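Local structure of N-alpha-acetyltransferase 38, NatC auxiliary subunit (Saccharomyces cerevisiae, 6YGA) at residues C[9-14]-C[25-29]; C[36-42]-C[54-60]. The protein serves as the small auxiliary subunit of the NatC complex, a ribosome-associated N-terminal acetyltransferase that modifies nascent chains beginning with methionine and a hydrophobic or amphipathic residue. One frame throughout, in Å; residues are numbered along the deposited sequence.

Contact 1 of 2, residues C[9-14]-C[25-29]; sequences FIGNTL and VGSLV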
loop_
_atom_site.group_PDB
_atom_site.type_symbol
_atom_site.label_atom_id
_atom_site.label_comp_id
_atom_site.label_asym_id
_atom_site.label_seq_id
_atom_site.Cartn_x
_atom_site.Cartn_y
_atom_site.Cartn_z
ATOM N N PHE C 9 -34.695 15.220 -20.207
ATOM C CA PHE C 9 -33.700 16.235 -19.879
ATOM C C PHE C 9 -32.311 15.655 -19.639
ATOM O O PHE C 9 -31.313 16.333 -19.916
ATOM C CB PHE C 9 -34.144 17.021 -18.646
ATOM C CG PHE C 9 -35.024 18.194 -18.958
ATOM C CD1 PHE C 9 -36.323 18.010 -19.400
ATOM C CD2 PHE C 9 -34.552 19.485 -18.800
ATOM C CE1 PHE C 9 -37.135 19.096 -19.683
ATOM C CE2 PHE C 9 -35.355 20.575 -19.077
ATOM C CZ PHE C 9 -36.648 20.382 -19.519
ATOM N N ILE C 10 -32.219 14.429 -19.117
ATOM C CA ILE C 10 -30.921 13.881 -18.745
ATOM C C ILE C 10 -30.022 13.781 -19.971
ATOM O O ILE C 10 -30.479 13.501 -21.087
ATOM C CB ILE C 10 -31.085 12.517 -18.054
ATOM C CG1 ILE C 10 -31.809 11.531 -18.973
ATOM C CG2 ILE C 10 -31.824 12.678 -16.726
ATOM C CD1 ILE C 10 -32.115 10.197 -18.332
ATOM N N GLY C 11 -28.733 14.034 -19.764
ATOM C CA GLY C 11 -27.775 14.082 -20.844
ATOM C C GLY C 11 -27.639 15.430 -21.514
ATOM O O GLY C 11 -26.897 15.541 -22.499
ATOM N N ASN C 12 -28.322 16.457 -21.015
ATOM C CA ASN C 12 -28.310 17.780 -21.618
ATOM C C ASN C 12 -27.729 18.794 -20.641
ATOM O O ASN C 12 -27.952 18.706 -19.429
ATOM C CB ASN C 12 -29.720 18.204 -22.050
ATOM C CG ASN C 12 -30.274 17.337 -23.170
ATOM O OD1 ASN C 12 -29.928 17.518 -24.339
ATOM N ND2 ASN C 12 -31.143 16.396 -22.817
ATOM N N THR C 13 -26.981 19.752 -21.184
ATOM C CA THR C 13 -26.340 20.776 -20.373
ATOM C C THR C 13 -27.381 21.679 -19.718
ATOM O O THR C 13 -28.364 22.080 -20.348
ATOM C CB THR C 13 -25.391 21.606 -21.242
ATOM O OG1 THR C 13 -24.432 20.740 -21.863
ATOM C CG2 THR C 13 -24.658 22.647 -20.414
ATOM N N LEU C 14 -27.161 21.995 -18.442
ATOM C CA LEU C 14 -28.057 22.849 -17.676
ATOM C C LEU C 14 -27.270 23.960 -17.000
ATOM O O LEU C 14 -26.084 23.809 -16.695
ATOM C CB LEU C 14 -28.832 22.051 -16.615
ATOM C CG LEU C 14 -29.790 20.978 -17.132
ATOM C CD1 LEU C 14 -30.523 20.300 -15.985
ATOM C CD2 LEU C 14 -30.775 21.587 -18.118
ATOM N N VAL C 25 -22.472 25.044 -14.635
ATOM C CA VAL C 25 -22.887 24.581 -15.954
ATOM C C VAL C 25 -22.432 23.136 -16.089
ATOM O O VAL C 25 -21.231 22.850 -15.998
ATOM C CB VAL C 25 -22.298 25.450 -17.077
ATOM C CG1 VAL C 25 -22.823 25.002 -18.432
ATOM C CG2 VAL C 25 -22.610 26.918 -16.835
ATOM N N GLY C 26 -23.382 22.227 -16.300
ATOM C CA GLY C 26 -23.053 20.816 -16.364
ATOM C C GLY C 26 -24.146 20.003 -17.013
ATOM O O GLY C 26 -25.280 20.463 -17.184
ATOM N N SER C 27 -23.784 18.774 -17.375
ATOM C CA SER C 27 -24.709 17.824 -17.974
ATOM C C SER C 27 -25.438 17.058 -16.877
ATOM O O SER C 27 -24.803 16.503 -15.974
ATOM C CB SER C 27 -23.955 16.859 -18.891
ATOM O OG SER C 27 -24.840 16.023 -19.614
ATOM N N LEU C 28 -26.764 17.018 -16.968
ATOM C CA LEU C 28 -27.588 16.404 -15.933
ATOM C C LEU C 28 -27.459 14.884 -15.988
ATOM O O LEU C 28 -27.712 14.270 -17.031
ATOM C CB LEU C 28 -29.045 16.827 -16.099
ATOM C CG LEU C 28 -30.000 16.303 -15.026
ATOM C CD1 LEU C 28 -29.684 16.932 -13.678
ATOM C CD2 LEU C 28 -31.447 16.548 -15.416
ATOM N N VAL C 29 -27.086 14.283 -14.862
ATOM C CA VAL C 29 -26.889 12.844 -14.768
ATOM C C VAL C 29 -28.065 12.156 -14.088
ATOM O O VAL C 29 -28.532 11.116 -14.554
ATOM C CB VAL C 29 -25.568 12.538 -14.031
ATOM C CG1 VAL C 29 -25.476 11.059 -13.699
ATOM C CG2 VAL C 29 -24.385 12.972 -14.868
#
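Leu14 and Leu28 make the tight side of this contact, where the first strand of the LSM domain lies antiparallel to the second. CD1 of Leu14 rests against CB of Leu28 at 3.8 Å and lies nearly as close to its CD2. Leu28 has CG trans to its own N (chi1 -177°), which places the methyl groups against 9-14; there CD2 also meets CG2 of Ile10 at 4.1 Å. Leucine suits the buried positions 14 and 28, since its branched end can touch several neighbours. Gly26, paired with Leu14, has no side chain on that side; its N and O exchange two bonds with Leu14, the shorter being Leu14 N to Gly26 O at 2.7 Å.

Thr13 and Ser27, a non-hydrogen-bonded pair, are partly exposed and have fewer apolar contacts. Thr13 CG2 meets the buried Val25 at CG1, 3.6 Å, and Ser27 OG lies 3.4 Å from Gly11 C. Ahead of the strand, a type II turn from Phe9 to Asn12 lets Gly11 N reach Leu28 O at 2.9 Å, in the carbonyl plane. Glycine fits the positive phi of 87°, and Asn12 ND2 braces the turn on Phe9 O.

Along the other edge of 25-29 run strand 37-39 and, past the bend, strand 42-46; helix 70-76 packs on Phe9 and Asn12, and Phe28 of the N-alpha-acetyltransferase 35 chain meets the Phe9 ring edge-to-face.

Contact 2 of 2, residues C[36-42]-C[54-60]; sequences NLLLDHV and GLVSVPR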
loop_
_atom_site.group_PDB
_atom_site.type_symbol
_atom_site.label_atom_id
_atom_site.label_comp_id
_atom_site.label_asym_id
_atom_site.label_seq_id
_atom_site.Cartn_x
_atom_site.Cartn_y
_atom_site.Cartn_z
ATOM N N ASN C 36 -32.904 16.849 -5.793
ATOM C CA ASN C 36 -31.448 16.825 -5.725
ATOM C C ASN C 36 -30.899 16.450 -7.094
ATOM O O ASN C 36 -31.314 15.447 -7.683
ATOM C CB ASN C 36 -30.965 15.830 -4.669
ATOM C CG ASN C 36 -31.553 16.097 -3.297
ATOM O OD1 ASN C 36 -31.667 17.245 -2.869
ATOM N ND2 ASN C 36 -31.941 15.031 -2.602
ATOM N N LEU C 37 -29.980 17.257 -7.614
ATOM C CA LEU C 37 -29.429 17.041 -8.944
ATOM C C LEU C 37 -27.994 16.544 -8.850
ATOM O O LEU C 37 -27.248 16.930 -7.945
ATOM C CB LEU C 37 -29.466 18.322 -9.779
ATOM C CG LEU C 37 -30.737 19.168 -9.735
ATOM C CD1 LEU C 37 -30.465 20.532 -10.337
ATOM C CD2 LEU C 37 -31.866 18.475 -10.471
ATOM N N LEU C 38 -27.617 15.684 -9.790
ATOM C CA LEU C 38 -26.238 15.257 -9.969
ATOM C C LEU C 38 -25.794 15.677 -11.362
ATOM O O LEU C 38 -26.433 15.313 -12.354
ATOM C CB LEU C 38 -26.089 13.742 -9.790
ATOM C CG LEU C 38 -24.667 13.174 -9.825
ATOM C CD1 LEU C 38 -23.839 13.696 -8.661
ATOM C CD2 LEU C 38 -24.695 11.648 -9.830
ATOM N N LEU C 39 -24.716 16.451 -11.432
ATOM C CA LEU C 39 -24.243 17.027 -12.682
ATOM C C LEU C 39 -22.817 16.578 -12.968
ATOM O O LEU C 39 -21.991 16.477 -12.055
ATOM C CB LEU C 39 -24.303 18.558 -12.635
ATOM C CG LEU C 39 -25.666 19.216 -12.424
ATOM C CD1 LEU C 39 -25.495 20.700 -12.145
ATOM C CD2 LEU C 39 -26.557 19.003 -13.632
ATOM N N ASP C 40 -22.534 16.316 -14.242
ATOM C CA ASP C 40 -21.216 15.900 -14.695
ATOM C C ASP C 40 -20.602 16.986 -15.566
ATOM O O ASP C 40 -21.308 17.795 -16.176
ATOM C CB ASP C 40 -21.287 14.585 -15.482
ATOM C CG ASP C 40 -19.970 13.822 -15.474
ATOM O OD1 ASP C 40 -18.993 14.314 -14.870
ATOM O OD2 ASP C 40 -19.915 12.722 -16.065
ATOM N N HIS C 41 -19.269 16.983 -15.624
ATOM C CA HIS C 41 -18.499 17.963 -16.390
ATOM C C HIS C 41 -18.858 19.388 -15.971
ATOM O O HIS C 41 -19.018 20.282 -16.804
ATOM C CB HIS C 41 -18.693 17.761 -17.896
ATOM C CG HIS C 41 -18.549 16.335 -18.336
ATOM N ND1 HIS C 41 -17.368 15.634 -18.216
ATOM C CD2 HIS C 41 -19.437 15.478 -18.895
ATOM C CE1 HIS C 41 -17.535 14.408 -18.680
ATOM N NE2 HIS C 41 -18.782 14.288 -19.099
ATOM N N VAL C 42 -18.982 19.598 -14.660
ATOM C CA VAL C 42 -19.460 20.873 -14.138
ATOM C C VAL C 42 -18.400 21.947 -14.330
ATOM O O VAL C 42 -17.214 21.734 -14.046
ATOM C CB VAL C 42 -19.844 20.736 -12.657
ATOM C CG1 VAL C 42 -20.017 22.105 -12.015
ATOM C CG2 VAL C 42 -21.116 19.934 -12.520
ATOM N N GLY C 54 -15.835 18.703 -12.250
ATOM C CA GLY C 54 -16.147 17.297 -12.474
ATOM C C GLY C 54 -17.573 16.962 -12.099
ATOM O O GLY C 54 -18.513 17.663 -12.482
ATOM N N LEU C 55 -17.740 15.875 -11.351
ATOM C CA LEU C 55 -19.059 15.388 -10.966
ATOM C C LEU C 55 -19.468 16.032 -9.647
ATOM O O LEU C 55 -18.805 15.831 -8.623
ATOM C CB LEU C 55 -19.057 13.865 -10.839
ATOM C CG LEU C 55 -20.415 13.198 -10.610
ATOM C CD1 LEU C 55 -21.268 13.250 -11.872
ATOM C CD2 LEU C 55 -20.242 11.763 -10.133
ATOM N N VAL C 56 -20.559 16.799 -9.672
ATOM C CA VAL C 56 -21.043 17.529 -8.506
ATOM C C VAL C 56 -22.525 17.236 -8.314
ATOM O O VAL C 56 -23.281 17.140 -9.288
ATOM C CB VAL C 56 -20.814 19.051 -8.650
ATOM C CG1 VAL C 56 -20.997 19.746 -7.309
ATOM C CG2 VAL C 56 -19.438 19.346 -9.230
ATOM N N SER C 57 -22.939 17.095 -7.057
ATOM C CA SER C 57 -24.345 17.006 -6.691
ATOM C C SER C 57 -24.753 18.298 -5.997
ATOM O O SER C 57 -24.001 18.833 -5.178
ATOM C CB SER C 57 -24.614 15.807 -5.772
ATOM O OG SER C 57 -24.224 16.081 -4.436
ATOM N N VAL C 58 -25.932 18.806 -6.334
ATOM C CA VAL C 58 -26.441 20.045 -5.763
ATOM C C VAL C 58 -27.711 19.731 -4.977
ATOM O O VAL C 58 -28.674 19.202 -5.539
ATOM C CB VAL C 58 -26.700 21.120 -6.833
ATOM C CG1 VAL C 58 -25.382 21.595 -7.421
ATOM C CG2 VAL C 58 -27.593 20.599 -7.942
ATOM N N PRO C 59 -27.747 19.998 -3.674
ATOM C CA PRO C 59 -28.964 19.744 -2.896
ATOM C C PRO C 59 -30.066 20.737 -3.242
ATOM O O PRO C 59 -29.878 21.691 -3.999
ATOM C CB PRO C 59 -28.503 19.903 -1.443
ATOM C CG PRO C 59 -27.004 19.771 -1.491
ATOM C CD PRO C 59 -26.603 20.341 -2.814
ATOM N N ARG C 60 -31.240 20.495 -2.656
ATOM C CA ARG C 60 -32.410 21.322 -2.941
ATOM C C ARG C 60 -32.186 22.771 -2.522
ATOM O O ARG C 60 -32.415 23.698 -3.307
ATOM C CB ARG C 60 -33.636 20.744 -2.233
ATOM C CG ARG C 60 -34.770 21.737 -2.058
ATOM C CD ARG C 60 -35.861 21.194 -1.149
ATOM N NE ARG C 60 -36.929 22.170 -0.958
ATOM C CZ ARG C 60 -37.932 22.352 -1.811
ATOM N NH1 ARG C 60 -38.004 21.622 -2.915
ATOM N NH2 ARG C 60 -38.861 23.263 -1.564
#
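Leu55 reaches across to Leu38, Leu39 and Asp40. Its CB lies beside Leu39 O and Asp40 OD1, both at 4.1 Å. CG trans to the backbone N (chi1 -173°) brings the end of the side chain close to 36-42, and CG lies near both Leu39 O and Leu38 CD1. At the tip, CD1 presses on Leu39 O at 3.3 Å and also touches Leu38 CG and Asp40 CB, so the branched end of Leu55 lies beside the bend at Asp40 and His41; the backbone of 54-60 also turns a corner, at Leu55.

Two backbone hydrogen bonds at each of the antiparallel pairs Leu37-Val58 and Leu39-Val56 join the strands; Leu39 N to Val56 O, 2.7 Å, is nearly straight at 173°. Val58 CG2 sits between its own N and carbonyl carbon (chi1 -68° for CG1) and packs on Leu37 CB at 3.5 Å. Val42 crosses Val56 at about a right angle, its CB 3.7 Å from Val56 CG2. The valines at 42, 56 and 58, branched at CB, suit extended backbone and buried faces.

Past the corner, Val42 N meets Gly54 O on a lone pair at 3.0 Å, and glycine accommodates the positive phi of Gly54. Asp40 OD1 accepts His41 N from above the carboxylate plane, bracing the bend.

Strand 37-39 lies between 23-32 and 56-58 in the strongly bent antiparallel sheet of the Sm/LSM fold. Leu37 and Val58 also pack on strand 63-69, while Val56 and Ser57 pair in parallel with a strand of the N-alpha-acetyltransferase 35 chain, carrying the sheet across the interface.

Contact 1 is complete by residue 29, ahead of the first residue of contact 2, and their centres are 9 Å apart. They meet where strand 23-32 pairs with strand 37-39: Val29 N lies 2.8 Å from Leu38 O, probably a hydrogen bond, and Leu28 CA packs on Leu39 CD2 at 3.6 Å. Both therefore belong to one strongly curved antiparallel sheet within the LSM domain, in which 13-18, 23-32, 37-39 and 56-58 are successive neighbours, although 42-46 and 49-54 intervene along the chain. Each also reaches the N-alpha-acetyltransferase 35 chain, and contact 2 touches N-alpha-acetyltransferase 30 as well, so the small sheet contributes surfaces to both of its NatC partners.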